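Local coordinates for E3 ubiquitin-protein ligase HERC2 (Homo sapiens, PDB 4L1M), which probably works as a HECT-type E3 ubiquitin ligase, whose first RCC1-like domain, the part in this structure, folds as a seven-bladed beta-propeller, at residues Gln25-Trp30 / Leu53-Ile58; Glu48-Leu53 / Lys63-Leu68; Lys303-Leu308 / His333-Asn338; Gly367-Pro372 / Phe376-Cys381. All coordinates share one frame; numbering follows the deposited sequence.

Interaction 1 of 4, residues Gln25-Trp30 / Leu53-Ile58; sequences QEVIGW and LGVTQI
Gln-25 turns the edge of its side-chain amide to the backbone of Val-55, accepting with OE1 and donating with NE2. Val-55 N donates a hydrogen bond to Gln-25 OE1 at 2.9 Å, nearly straight at 164°, on a lone pair in the carbonyl plane. Gln-25 NE2 returns a bond to Val-55 O at 2.8 Å, more bent at 144°, and that oxygen lies close to the plane of the amide. The extended side chain, with CG anti to the backbone N (chi1 170°), carries the amide across to the second segment. Beside this polar pair, Val-27 and Val-55 meet at about a right angle, CG2 to CG2 at 4.0 Å. Val-27 begins the strand that joins the C-terminal strands in one blade of the propeller, while Val-55 leads into the first strand of the next blade. The contact therefore bridges two blades where the N-terminal strand joins the C-terminal hairpin. Gln-25 NE2 also donates to Ser-379 O. All four touching residues are buried, and the paired bonds fix the rotation of the amide while satisfying both backbone polar groups of Val-55, as a neighbouring strand would.

Interaction 2 of 4, residues Glu48-Leu53 / Lys63-Leu68; sequences EGLANL and KRFLIL. With SO4 (sulfate ion), chain G.
Leu-50 and Phe-65 are brought together by two different first torsions: chi1 of -61° sets Leu-50 CG anti to its carbonyl carbon, while chi1 of 61° puts Phe-65 CG between backbone N and carbonyl carbon. In this RCC1-type beta-propeller the contact packs the short helical segment 48-51 and Leu-53 beyond it onto strand 64-69, the second strand of a blade. The side chains of Leu-50 and Phe-65 come from opposite directions, and CD1 of Leu-50 meets the ring edge, close to its plane, at CE2 of Phe-65 (4.1 Å). The second methyl of the same leucine turns to another residue, with Leu-50 CD2 lying 4.0 Å from Ile-67 CD1. Leu-53, three residues further on, crosses Ile-67 at about a right angle and sets its CD1 4.0 Å from Ile-67 CG2. Ile-67 is thus held at two branches by two leucines, an entirely apolar join. On the same strand Arg-64 turns to other partners. Its NH1 bonds Thr-76 OG1, and its NE bonds a sulfate, probably from the crystallisation liquor, that Tyr-109 OH bonds too. Sulfate O1 lies at the edge of the Arg-64 guanidinium, near its plane, and accepts from Arg-64 NE at 3.1 Å.

Interaction 3 of 4, residues Lys303-Leu308 / His333-Asn338; sequences KLLEGL and HSWGSN
Leu-308 N donates to Leu-305 O at 3.2 Å, a bond in the 3-10 turn from which both leucine side chains point toward the second segment. Leu-305 comes from the direction opposite to the indole of Trp-335 and sets CD2 over one face, 3.9 Å from the centroid of the six-membered ring and 22° off its normal, a CH-pi contact. It sits offset toward the rim, 3.7 Å from Trp-335 CZ2. Leu-308 crosses Trp-335 at about a right angle and places CD1 4.0 Å from CZ3 of that ring. Its other methyl, Leu-308 CD2, lies 3.6 Å from ND1 of His-333, where the two side chains slide past each other in opposite directions. A chi1 of 69° sets the indole of Trp-335 between its own backbone N and carbonyl carbon, facing the leucines. The pair of leucines follows an outermost strand, 302-304, of one propeller blade, whereas the rings belong to strand 332-335 of the next. The join between blades here is apolar, probably dominated by dispersion and close packing, while Trp-335 NE1 and His-333 NE2 are satisfied outside the contact by Arg-290 O and Glu-331 OE2.

Interaction 4 of 4, residues Gly367-Pro372 / Phe376-Cys381; sequences GIACGP and FAWSSC
Gly-367 and Trp-378 form one hydrogen-bonded antiparallel pair, and both polar groups of each residue's backbone are used in it: Gly-367 N donates to Trp-378 O at 3.1 Å, and Trp-378 N to Gly-367 O at 2.9 Å. Two residues on, the pattern repeats. Ala-369 N reaches Phe-376 O at 3.0 Å, and Phe-376 N reaches Ala-369 O at 2.8 Å, in the straighter line of the two relative to the acceptor C=O. Between these pairs, Ile-368 and Ala-377 make a non-hydrogen-bonded pair, in which Ile-368 CG2 meets Ala-377 CB at 4.1 Å on one face. Weaker CA-H...O contacts add to the acceptors' load: Gly-367 O also takes Ala-377 CA at 3.2 Å, and Phe-376 O takes the CA of Ile-368. The opposite face carries Ala-369, Phe-376 and Trp-378. A chi1 of 60° swings the indole of Trp-378 across to Gly-367, whose CA lies over the ring, 3.8 Å from the six-membered centroid and 21° off the normal. Ile-368 N rests over the same face, while Ala-369 CB comes to the ring edge, in its plane, at Trp-378 CZ3 (4.0 Å). The axes of 367-370 and 376-379 run antiparallel at 165°, as in a beta hairpin. Strand 365-370 is one outermost strand of its four-stranded sheet, Ala-377 bonds to Ile-28 of strand 27-31 and Ser-379 to Glu-26 just before it, and Ile-58 of the adjoining blade's strand 55-60 packs on Ala-369 and Trp-378.

From the N terminus, interaction 1 first closes a loop from 25-30 to 53-58, and interaction 2 opens inside it at 48-53 and closes beyond it at 63-68, so the two cross and share Leu-53. In series after them, interaction 3 closes the 24 residues between 303-308 and 333-338, joining blades 261-304 and 313-356, and interaction 4 closes the short loop of a hairpin. Strand 27-31 shares a sheet with that C-terminal hairpin, which closes the propeller ring with strands from both chain ends. Interaction 1 ties this closing blade to the next, 55-88; interaction 2 packs the connecting helix onto that second blade. Phe-65 of interaction 2 meets Phe-376 of interaction 4.

Interaction 1 of 4, residues Gln25-Trp30 / Leu53-Ile58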
loop_
_atom_site.group_PDB
_atom_site.type_symbol
_atom_site.label_atom_id
_atom_site.label_comp_id
_atom_site.label_asym_id
_atom_site.label_seq_id
_atom_site.Cartn_x
_atom_site.Cartn_y
_atom_site.Cartn_z
ATOM N N GLN A 25 1.525 22.155 -9.336
ATOM C CA GLN A 25 2.089 21.055 -8.480
ATOM C C GLN A 25 3.104 20.282 -9.323
ATOM O O GLN A 25 2.983 20.309 -10.525
ATOM C CB GLN A 25 0.934 20.116 -8.112
ATOM C CG GLN A 25 1.234 18.788 -7.448
ATOM C CD GLN A 25 -0.013 17.902 -7.343
ATOM O OE1 GLN A 25 -0.797 17.817 -8.275
ATOM N NE2 GLN A 25 -0.207 17.265 -6.196
ATOM N N GLU A 26 4.074 19.589 -8.709
ATOM C CA GLU A 26 4.949 18.676 -9.449
ATOM C C GLU A 26 4.573 17.234 -9.156
ATOM O O GLU A 26 4.344 16.855 -8.020
ATOM C CB GLU A 26 6.432 18.949 -9.152
ATOM C CG GLU A 26 6.906 20.262 -9.788
ATOM C CD GLU A 26 8.411 20.472 -9.731
ATOM O OE1 GLU A 26 9.165 19.487 -9.671
ATOM O OE2 GLU A 26 8.864 21.639 -9.777
ATOM N N VAL A 27 4.432 16.467 -10.231
ATOM C CA VAL A 27 4.195 15.043 -10.173
ATOM C C VAL A 27 5.228 14.381 -11.058
ATOM O O VAL A 27 5.175 14.499 -12.280
ATOM C CB VAL A 27 2.788 14.653 -10.684
ATOM C CG1 VAL A 27 2.577 13.164 -10.528
ATOM C CG2 VAL A 27 1.716 15.411 -9.926
ATOM N N ILE A 28 6.139 13.655 -10.425
ATOM C CA ILE A 28 7.227 12.973 -11.113
ATOM C C ILE A 28 6.988 11.467 -11.106
ATOM O O ILE A 28 6.560 10.904 -10.092
ATOM C CB ILE A 28 8.580 13.201 -10.426
ATOM C CG1 ILE A 28 8.697 14.617 -9.891
ATOM C CG2 ILE A 28 9.710 12.897 -11.400
ATOM C CD1 ILE A 28 8.623 15.683 -10.956
ATOM N N GLY A 29 7.248 10.836 -12.251
ATOM C CA GLY A 29 7.155 9.386 -12.385
ATOM C C GLY A 29 8.345 8.821 -13.113
ATOM O O GLY A 29 9.004 9.519 -13.890
ATOM N N TRP A 30 8.655 7.562 -12.823
ATOM C CA TRP A 30 9.707 6.865 -13.553
ATOM C C TRP A 30 9.517 5.387 -13.447
ATOM O O TRP A 30 8.766 4.924 -12.598
ATOM C CB TRP A 30 11.111 7.285 -13.080
ATOM C CG TRP A 30 11.383 7.063 -11.645
ATOM C CD1 TRP A 30 12.116 6.042 -11.106
ATOM C CD2 TRP A 30 10.966 7.881 -10.549
ATOM N NE1 TRP A 30 12.168 6.171 -9.740
ATOM C CE2 TRP A 30 11.479 7.299 -9.377
ATOM C CE3 TRP A 30 10.232 9.070 -10.445
ATOM C CZ2 TRP A 30 11.260 7.849 -8.113
ATOM C CZ3 TRP A 30 10.008 9.613 -9.185
ATOM C CH2 TRP A 30 10.519 9.004 -8.041
ATOM N N LEU A 53 -4.851 17.676 -12.308
ATOM C CA LEU A 53 -5.852 17.119 -11.420
ATOM C C LEU A 53 -5.740 17.620 -9.978
ATOM O O LEU A 53 -6.739 17.679 -9.264
ATOM C CB LEU A 53 -5.745 15.599 -11.402
ATOM C CG LEU A 53 -5.707 14.812 -12.717
ATOM C CD1 LEU A 53 -5.960 13.341 -12.410
ATOM C CD2 LEU A 53 -6.711 15.297 -13.739
ATOM N N GLY A 54 -4.530 17.974 -9.544
ATOM C CA GLY A 54 -4.304 18.263 -8.129
ATOM C C GLY A 54 -4.290 16.963 -7.355
ATOM O O GLY A 54 -5.278 16.585 -6.722
ATOM N N VAL A 55 -3.155 16.279 -7.408
ATOM C CA VAL A 55 -3.018 14.932 -6.833
ATOM C C VAL A 55 -2.855 14.968 -5.311
ATOM O O VAL A 55 -2.055 15.754 -4.784
ATOM C CB VAL A 55 -1.830 14.207 -7.461
ATOM C CG1 VAL A 55 -1.709 12.811 -6.913
ATOM C CG2 VAL A 55 -1.991 14.154 -8.965
ATOM N N THR A 56 -3.651 14.159 -4.610
ATOM C CA THR A 56 -3.519 14.001 -3.156
ATOM C C THR A 56 -3.084 12.582 -2.830
ATOM O O THR A 56 -2.446 12.352 -1.801
ATOM C CB THR A 56 -4.820 14.350 -2.377
ATOM O OG1 THR A 56 -5.869 13.419 -2.697
ATOM C CG2 THR A 56 -5.289 15.740 -2.711
ATOM N N GLN A 57 -3.450 11.638 -3.698
ATOM C CA GLN A 57 -3.140 10.236 -3.515
ATOM C C GLN A 57 -3.029 9.504 -4.843
ATOM O O GLN A 57 -3.700 9.864 -5.800
ATOM C CB GLN A 57 -4.274 9.607 -2.723
ATOM C CG GLN A 57 -3.890 8.648 -1.631
ATOM C CD GLN A 57 -5.107 8.421 -0.735
ATOM O OE1 GLN A 57 -5.614 9.373 -0.076
ATOM N NE2 GLN A 57 -5.615 7.216 -0.741
ATOM N N ILE A 58 -2.188 8.475 -4.888
ATOM C CA ILE A 58 -2.110 7.586 -6.015
ATOM C C ILE A 58 -2.059 6.145 -5.517
ATOM O O ILE A 58 -1.214 5.806 -4.707
ATOM C CB ILE A 58 -0.833 7.850 -6.845
ATOM C CG1 ILE A 58 -0.921 9.204 -7.520
ATOM C CG2 ILE A 58 -0.621 6.731 -7.876
ATOM C CD1 ILE A 58 0.251 9.551 -8.404
#

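Interaction 2 of 4, residues Glu48-Leu53 / Lys63-Leu68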
loop_
_atom_site.group_PDB
_atom_site.type_symbol
_atom_site.label_atom_id
_atom_site.label_comp_id
_atom_site.label_asym_id
_atom_site.label_seq_id
_atom_site.Cartn_x
_atom_site.Cartn_y
_atom_site.Cartn_z
ATOM N N GLU A 48 2.740 16.412 -16.386
ATOM C CA GLU A 48 1.872 17.587 -16.231
ATOM C C GLU A 48 0.394 17.200 -16.322
ATOM O O GLU A 48 -0.466 17.848 -15.733
ATOM C CB GLU A 48 2.194 18.689 -17.244
ATOM C CG GLU A 48 3.592 19.284 -17.123
ATOM C CD GLU A 48 4.589 18.649 -18.071
ATOM O OE1 GLU A 48 4.265 17.586 -18.655
ATOM O OE2 GLU A 48 5.690 19.220 -18.246
ATOM N N GLY A 49 0.108 16.153 -17.081
ATOM C CA GLY A 49 -1.252 15.634 -17.192
ATOM C C GLY A 49 -1.866 15.315 -15.842
ATOM O O GLY A 49 -3.027 15.607 -15.615
ATOM N N LEU A 50 -1.060 14.762 -14.935
ATOM C CA LEU A 50 -1.490 14.467 -13.567
ATOM C C LEU A 50 -1.553 15.685 -12.655
ATOM O O LEU A 50 -2.401 15.763 -11.786
ATOM C CB LEU A 50 -0.536 13.460 -12.933
ATOM C CG LEU A 50 -0.444 12.113 -13.628
ATOM C CD1 LEU A 50 0.569 11.236 -12.919
ATOM C CD2 LEU A 50 -1.802 11.417 -13.681
ATOM N N ALA A 51 -0.647 16.630 -12.848
ATOM C CA ALA A 51 -0.600 17.818 -12.018
ATOM C C ALA A 51 -1.887 18.637 -12.145
ATOM O O ALA A 51 -2.333 19.240 -11.159
ATOM C CB ALA A 51 0.607 18.667 -12.386
ATOM N N ASN A 52 -2.468 18.675 -13.350
ATOM C CA ASN A 52 -3.738 19.394 -13.589
ATOM C C ASN A 52 -4.851 18.954 -12.646
ATOM O O ASN A 52 -5.665 19.755 -12.202
ATOM C CB ASN A 52 -4.212 19.199 -15.029
ATOM C CG ASN A 52 -3.319 19.891 -16.054
ATOM O OD1 ASN A 52 -2.362 20.584 -15.711
ATOM N ND2 ASN A 52 -3.646 19.715 -17.329
ATOM N N LEU A 53 -4.851 17.676 -12.308
ATOM C CA LEU A 53 -5.852 17.119 -11.420
ATOM C C LEU A 53 -5.740 17.620 -9.978
ATOM O O LEU A 53 -6.739 17.679 -9.264
ATOM C CB LEU A 53 -5.745 15.599 -11.402
ATOM C CG LEU A 53 -5.707 14.812 -12.717
ATOM C CD1 LEU A 53 -5.960 13.341 -12.410
ATOM C CD2 LEU A 53 -6.711 15.297 -13.739
ATOM N N LYS A 63 -1.776 -3.145 -13.736
ATOM C CA LYS A 63 -1.699 -2.593 -15.105
ATOM C C LYS A 63 -2.054 -1.119 -15.173
ATOM O O LYS A 63 -1.878 -0.483 -16.202
ATOM C CB LYS A 63 -2.636 -3.347 -16.065
ATOM C CG LYS A 63 -2.446 -4.855 -16.145
ATOM C CD LYS A 63 -1.101 -5.260 -16.750
ATOM C CE LYS A 63 -1.124 -6.737 -17.186
ATOM N NZ LYS A 63 0.114 -7.485 -16.820
ATOM N N ARG A 64 -2.573 -0.578 -14.086
ATOM C CA ARG A 64 -2.998 0.805 -14.063
ATOM C C ARG A 64 -2.943 1.393 -12.655
ATOM O O ARG A 64 -2.644 0.693 -11.683
ATOM C CB ARG A 64 -4.388 0.926 -14.640
ATOM C CG ARG A 64 -5.422 0.038 -13.999
ATOM C CD ARG A 64 -6.749 0.122 -14.748
ATOM N NE ARG A 64 -6.632 -0.163 -16.196
ATOM C CZ ARG A 64 -6.758 0.756 -17.174
ATOM N NH1 ARG A 64 -7.004 2.071 -16.919
ATOM N NH2 ARG A 64 -6.655 0.367 -18.441
ATOM N N PHE A 65 -3.153 2.697 -12.568
ATOM C CA PHE A 65 -3.204 3.361 -11.283
ATOM C C PHE A 65 -4.375 4.303 -11.203
ATOM O O PHE A 65 -4.847 4.810 -12.223
ATOM C CB PHE A 65 -1.881 4.074 -10.925
ATOM C CG PHE A 65 -1.459 5.157 -11.889
ATOM C CD1 PHE A 65 -0.943 4.848 -13.115
ATOM C CD2 PHE A 65 -1.507 6.490 -11.525
ATOM C CE1 PHE A 65 -0.531 5.853 -13.986
ATOM C CE2 PHE A 65 -1.085 7.486 -12.384
ATOM C CZ PHE A 65 -0.594 7.167 -13.613
ATOM N N LEU A 66 -4.829 4.501 -9.973
ATOM C CA LEU A 66 -5.872 5.421 -9.656
ATOM C C LEU A 66 -5.248 6.679 -9.097
ATOM O O LEU A 66 -4.239 6.616 -8.377
ATOM C CB LEU A 66 -6.784 4.830 -8.587
ATOM C CG LEU A 66 -7.642 3.626 -8.955
ATOM C CD1 LEU A 66 -8.576 3.328 -7.815
ATOM C CD2 LEU A 66 -8.457 3.862 -10.222
ATOM N N ILE A 67 -5.854 7.819 -9.412
ATOM C CA ILE A 67 -5.410 9.102 -8.875
ATOM C C ILE A 67 -6.586 9.771 -8.200
ATOM O O ILE A 67 -7.652 9.873 -8.799
ATOM C CB ILE A 67 -4.920 10.026 -9.990
ATOM C CG1 ILE A 67 -3.914 9.318 -10.902
ATOM C CG2 ILE A 67 -4.291 11.263 -9.414
ATOM C CD1 ILE A 67 -4.507 8.814 -12.212
ATOM N N LEU A 68 -6.400 10.229 -6.965
ATOM C CA LEU A 68 -7.435 10.977 -6.255
ATOM C C LEU A 68 -7.101 12.460 -6.357
ATOM O O LEU A 68 -5.969 12.844 -6.055
ATOM C CB LEU A 68 -7.464 10.567 -4.792
ATOM C CG LEU A 68 -8.480 11.300 -3.909
ATOM C CD1 LEU A 68 -9.877 11.022 -4.421
ATOM C CD2 LEU A 68 -8.351 10.906 -2.439
HETATM S S SO4 G . -6.887 -4.275 -14.931
HETATM O O1 SO4 G . -6.954 -3.242 -15.992
HETATM O O2 SO4 G . -6.724 -5.609 -15.573
HETATM O O3 SO4 G . -5.723 -3.986 -14.042
HETATM O O4 SO4 G . -8.123 -4.239 -14.094
#

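Interaction 3 of 4, residues Lys303-Leu308 / His333-Asn338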
loop_
_atom_site.group_PDB
_atom_site.type_symbol
_atom_site.label_atom_id
_atom_site.label_comp_id
_atom_site.label_asym_id
_atom_site.label_seq_id
_atom_site.Cartn_x
_atom_site.Cartn_y
_atom_site.Cartn_z
ATOM N N LYS A 303 14.286 -6.357 10.952
ATOM C CA LYS A 303 15.657 -5.885 11.053
ATOM C C LYS A 303 15.703 -4.401 10.694
ATOM O O LYS A 303 15.107 -3.984 9.703
ATOM C CB LYS A 303 16.542 -6.673 10.117
ATOM C CG LYS A 303 17.984 -6.235 10.095
ATOM C CD LYS A 303 18.747 -6.979 9.018
ATOM C CE LYS A 303 20.167 -7.292 9.438
ATOM N NZ LYS A 303 21.006 -6.070 9.478
ATOM N N LEU A 304 16.373 -3.612 11.533
ATOM C CA LEU A 304 16.498 -2.198 11.308
ATOM C C LEU A 304 17.233 -1.936 10.005
ATOM O O LEU A 304 18.300 -2.494 9.758
ATOM C CB LEU A 304 17.253 -1.524 12.487
ATOM C CG LEU A 304 17.491 0.004 12.414
ATOM C CD1 LEU A 304 16.188 0.769 12.294
ATOM C CD2 LEU A 304 18.256 0.498 13.628
ATOM N N LEU A 305 16.672 -1.047 9.194
ATOM C CA LEU A 305 17.265 -0.674 7.905
ATOM C C LEU A 305 18.326 0.419 8.110
ATOM O O LEU A 305 18.013 1.605 8.171
ATOM C CB LEU A 305 16.143 -0.237 6.966
ATOM C CG LEU A 305 16.440 -0.116 5.483
ATOM C CD1 LEU A 305 17.027 -1.393 4.932
ATOM C CD2 LEU A 305 15.168 0.208 4.732
ATOM N N GLU A 306 19.582 -0.005 8.253
ATOM C CA GLU A 306 20.672 0.885 8.701
ATOM C C GLU A 306 20.913 2.053 7.733
ATOM O O GLU A 306 21.216 3.169 8.156
ATOM C CB GLU A 306 21.991 0.111 8.954
ATOM C CG GLU A 306 22.027 -0.792 10.210
ATOM C CD GLU A 306 23.414 -1.387 10.523
ATOM N N GLY A 307 20.731 1.812 6.441
ATOM C CA GLY A 307 20.948 2.867 5.441
ATOM C C GLY A 307 20.121 4.147 5.620
ATOM O O GLY A 307 20.427 5.154 5.010
ATOM N N LEU A 308 19.052 4.080 6.421
ATOM C CA LEU A 308 18.189 5.227 6.707
ATOM C C LEU A 308 18.329 5.792 8.132
ATOM O O LEU A 308 17.713 6.805 8.440
ATOM C CB LEU A 308 16.723 4.862 6.448
ATOM C CG LEU A 308 16.361 4.407 5.030
ATOM C CD1 LEU A 308 14.892 3.993 4.932
ATOM C CD2 LEU A 308 16.653 5.475 3.988
ATOM N N HIS A 333 14.309 8.522 -0.771
ATOM C CA HIS A 333 15.284 7.416 -0.873
ATOM C C HIS A 333 14.631 6.221 -1.546
ATOM O O HIS A 333 13.431 6.019 -1.436
ATOM C CB HIS A 333 15.732 7.023 0.519
ATOM C CG HIS A 333 16.526 8.086 1.216
ATOM N ND1 HIS A 333 17.844 7.905 1.580
ATOM C CD2 HIS A 333 16.195 9.341 1.614
ATOM C CE1 HIS A 333 18.294 9.003 2.161
ATOM N NE2 HIS A 333 17.315 9.893 2.192
ATOM N N SER A 334 15.417 5.419 -2.238
ATOM C CA SER A 334 14.883 4.183 -2.809
ATOM C C SER A 334 15.897 3.050 -2.717
ATOM O O SER A 334 17.081 3.282 -2.537
ATOM C CB SER A 334 14.494 4.393 -4.264
ATOM O OG SER A 334 15.641 4.414 -5.099
ATOM N N TRP A 335 15.411 1.829 -2.860
ATOM C CA TRP A 335 16.264 0.631 -2.909
ATOM C C TRP A 335 15.488 -0.523 -3.513
ATOM O O TRP A 335 14.262 -0.465 -3.631
ATOM C CB TRP A 335 16.752 0.231 -1.501
ATOM C CG TRP A 335 15.661 -0.269 -0.626
ATOM C CD1 TRP A 335 15.274 -1.540 -0.486
ATOM C CD2 TRP A 335 14.824 0.507 0.227
ATOM N NE1 TRP A 335 14.247 -1.633 0.417
ATOM C CE2 TRP A 335 13.956 -0.376 0.871
ATOM C CE3 TRP A 335 14.743 1.868 0.532
ATOM C CZ2 TRP A 335 13.000 0.046 1.790
ATOM C CZ3 TRP A 335 13.786 2.286 1.450
ATOM C CH2 TRP A 335 12.920 1.371 2.057
ATOM N N GLY A 336 16.215 -1.578 -3.860
ATOM C CA GLY A 336 15.599 -2.813 -4.314
ATOM C C GLY A 336 15.847 -3.107 -5.773
ATOM O O GLY A 336 16.897 -2.768 -6.326
ATOM N N SER A 337 14.880 -3.776 -6.392
ATOM C CA SER A 337 15.062 -4.295 -7.737
ATOM C C SER A 337 15.112 -3.151 -8.734
ATOM O O SER A 337 14.446 -2.130 -8.553
ATOM C CB SER A 337 13.934 -5.277 -8.080
ATOM O OG SER A 337 13.900 -5.568 -9.467
ATOM N N ASN A 338 15.912 -3.332 -9.785
ATOM C CA ASN A 338 16.007 -2.353 -10.864
ATOM C C ASN A 338 15.951 -3.016 -12.245
ATOM O O ASN A 338 16.550 -2.521 -13.209
ATOM C CB ASN A 338 17.284 -1.527 -10.706
ATOM C CG ASN A 338 17.254 -0.234 -11.507
ATOM O OD1 ASN A 338 16.201 0.356 -11.711
ATOM N ND2 ASN A 338 18.426 0.214 -11.961
#

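Interaction 4 of 4, residues Gly367-Pro372 / Phe376-Cys381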
loop_
_atom_site.group_PDB
_atom_site.type_symbol
_atom_site.label_atom_id
_atom_site.label_comp_id
_atom_site.label_asym_id
_atom_site.label_seq_id
_atom_site.Cartn_x
_atom_site.Cartn_y
_atom_site.Cartn_z
ATOM N N GLY A 367 4.236 13.288 -1.132
ATOM C CA GLY A 367 3.654 11.962 -1.348
ATOM C C GLY A 367 4.496 11.099 -2.251
ATOM O O GLY A 367 5.189 11.600 -3.145
ATOM N N ILE A 368 4.451 9.796 -1.995
ATOM C CA ILE A 368 5.137 8.815 -2.834
ATOM C C ILE A 368 4.247 7.620 -3.061
ATOM O O ILE A 368 3.361 7.354 -2.268
ATOM C CB ILE A 368 6.447 8.352 -2.192
ATOM C CG1 ILE A 368 6.221 8.019 -0.705
ATOM C CG2 ILE A 368 7.509 9.432 -2.364
ATOM C CD1 ILE A 368 7.405 7.350 -0.032
ATOM N N ALA A 369 4.491 6.883 -4.132
ATOM C CA ALA A 369 3.709 5.674 -4.428
ATOM C C ALA A 369 4.476 4.774 -5.373
ATOM O O ALA A 369 5.209 5.284 -6.213
ATOM C CB ALA A 369 2.378 6.049 -5.044
ATOM N N CYS A 370 4.298 3.446 -5.249
ATOM C CA CYS A 370 4.970 2.475 -6.147
ATOM C C CYS A 370 4.021 1.483 -6.800
ATOM O O CYS A 370 3.182 0.913 -6.146
ATOM C CB CYS A 370 6.012 1.671 -5.373
ATOM S SG CYS A 370 7.297 2.679 -4.625
ATOM N N GLY A 371 4.193 1.267 -8.094
ATOM C CA GLY A 371 3.564 0.158 -8.799
ATOM C C GLY A 371 4.537 -1.010 -8.856
ATOM O O GLY A 371 5.559 -1.023 -8.149
ATOM N N PRO A 372 4.233 -2.004 -9.682
ATOM C CA PRO A 372 5.149 -3.126 -9.806
ATOM C C PRO A 372 6.480 -2.778 -10.505
ATOM O O PRO A 372 7.488 -3.396 -10.229
ATOM C CB PRO A 372 4.343 -4.127 -10.629
ATOM C CG PRO A 372 3.423 -3.289 -11.434
ATOM C CD PRO A 372 3.051 -2.154 -10.542
ATOM N N PHE A 376 6.249 6.981 -8.235
ATOM C CA PHE A 376 5.749 8.348 -8.359
ATOM C C PHE A 376 6.030 9.141 -7.094
ATOM O O PHE A 376 6.075 8.589 -5.998
ATOM C CB PHE A 376 4.252 8.353 -8.586
ATOM C CG PHE A 376 3.816 7.613 -9.810
ATOM C CD1 PHE A 376 3.699 8.264 -11.025
ATOM C CD2 PHE A 376 3.498 6.258 -9.743
ATOM C CE1 PHE A 376 3.278 7.586 -12.161
ATOM C CE2 PHE A 376 3.077 5.578 -10.876
ATOM C CZ PHE A 376 2.965 6.248 -12.087
ATOM N N ALA A 377 6.224 10.441 -7.262
ATOM C CA ALA A 377 6.404 11.346 -6.147
ATOM C C ALA A 377 5.753 12.667 -6.509
ATOM O O ALA A 377 5.943 13.140 -7.632
ATOM C CB ALA A 377 7.887 11.547 -5.856
ATOM N N TRP A 378 5.014 13.267 -5.570
ATOM C CA TRP A 378 4.412 14.563 -5.822
ATOM C C TRP A 378 4.592 15.583 -4.700
ATOM O O TRP A 378 4.631 15.243 -3.513
ATOM C CB TRP A 378 2.924 14.413 -6.164
ATOM C CG TRP A 378 2.102 13.780 -5.094
ATOM C CD1 TRP A 378 1.345 14.411 -4.155
ATOM C CD2 TRP A 378 1.934 12.369 -4.867
ATOM N NE1 TRP A 378 0.734 13.485 -3.335
ATOM C CE2 TRP A 378 1.066 12.225 -3.761
ATOM C CE3 TRP A 378 2.439 11.220 -5.485
ATOM C CZ2 TRP A 378 0.705 10.992 -3.260
ATOM C CZ3 TRP A 378 2.085 9.991 -4.983
ATOM C CH2 TRP A 378 1.224 9.879 -3.873
ATOM N N SER A 379 4.666 16.840 -5.107
ATOM C CA SER A 379 4.614 17.961 -4.195
ATOM C C SER A 379 3.148 18.252 -3.876
ATOM O O SER A 379 2.266 17.575 -4.364
ATOM C CB SER A 379 5.267 19.197 -4.824
ATOM O OG SER A 379 4.606 19.549 -6.031
ATOM N N SER A 380 2.895 19.261 -3.050
ATOM C CA SER A 380 1.531 19.548 -2.635
ATOM C C SER A 380 0.759 20.298 -3.713
ATOM O O SER A 380 1.339 21.114 -4.446
ATOM C CB SER A 380 1.538 20.340 -1.344
ATOM O OG SER A 380 0.276 20.933 -1.147
ATOM N N CYS A 381 -0.547 20.023 -3.801
ATOM C CA CYS A 381 -1.433 20.722 -4.745
ATOM C C CYS A 381 -2.198 21.919 -4.234
ATOM O O CYS A 381 -3.015 22.452 -4.988
ATOM C CB CYS A 381 -2.480 19.795 -5.316
ATOM S SG CYS A 381 -3.729 19.223 -4.139
#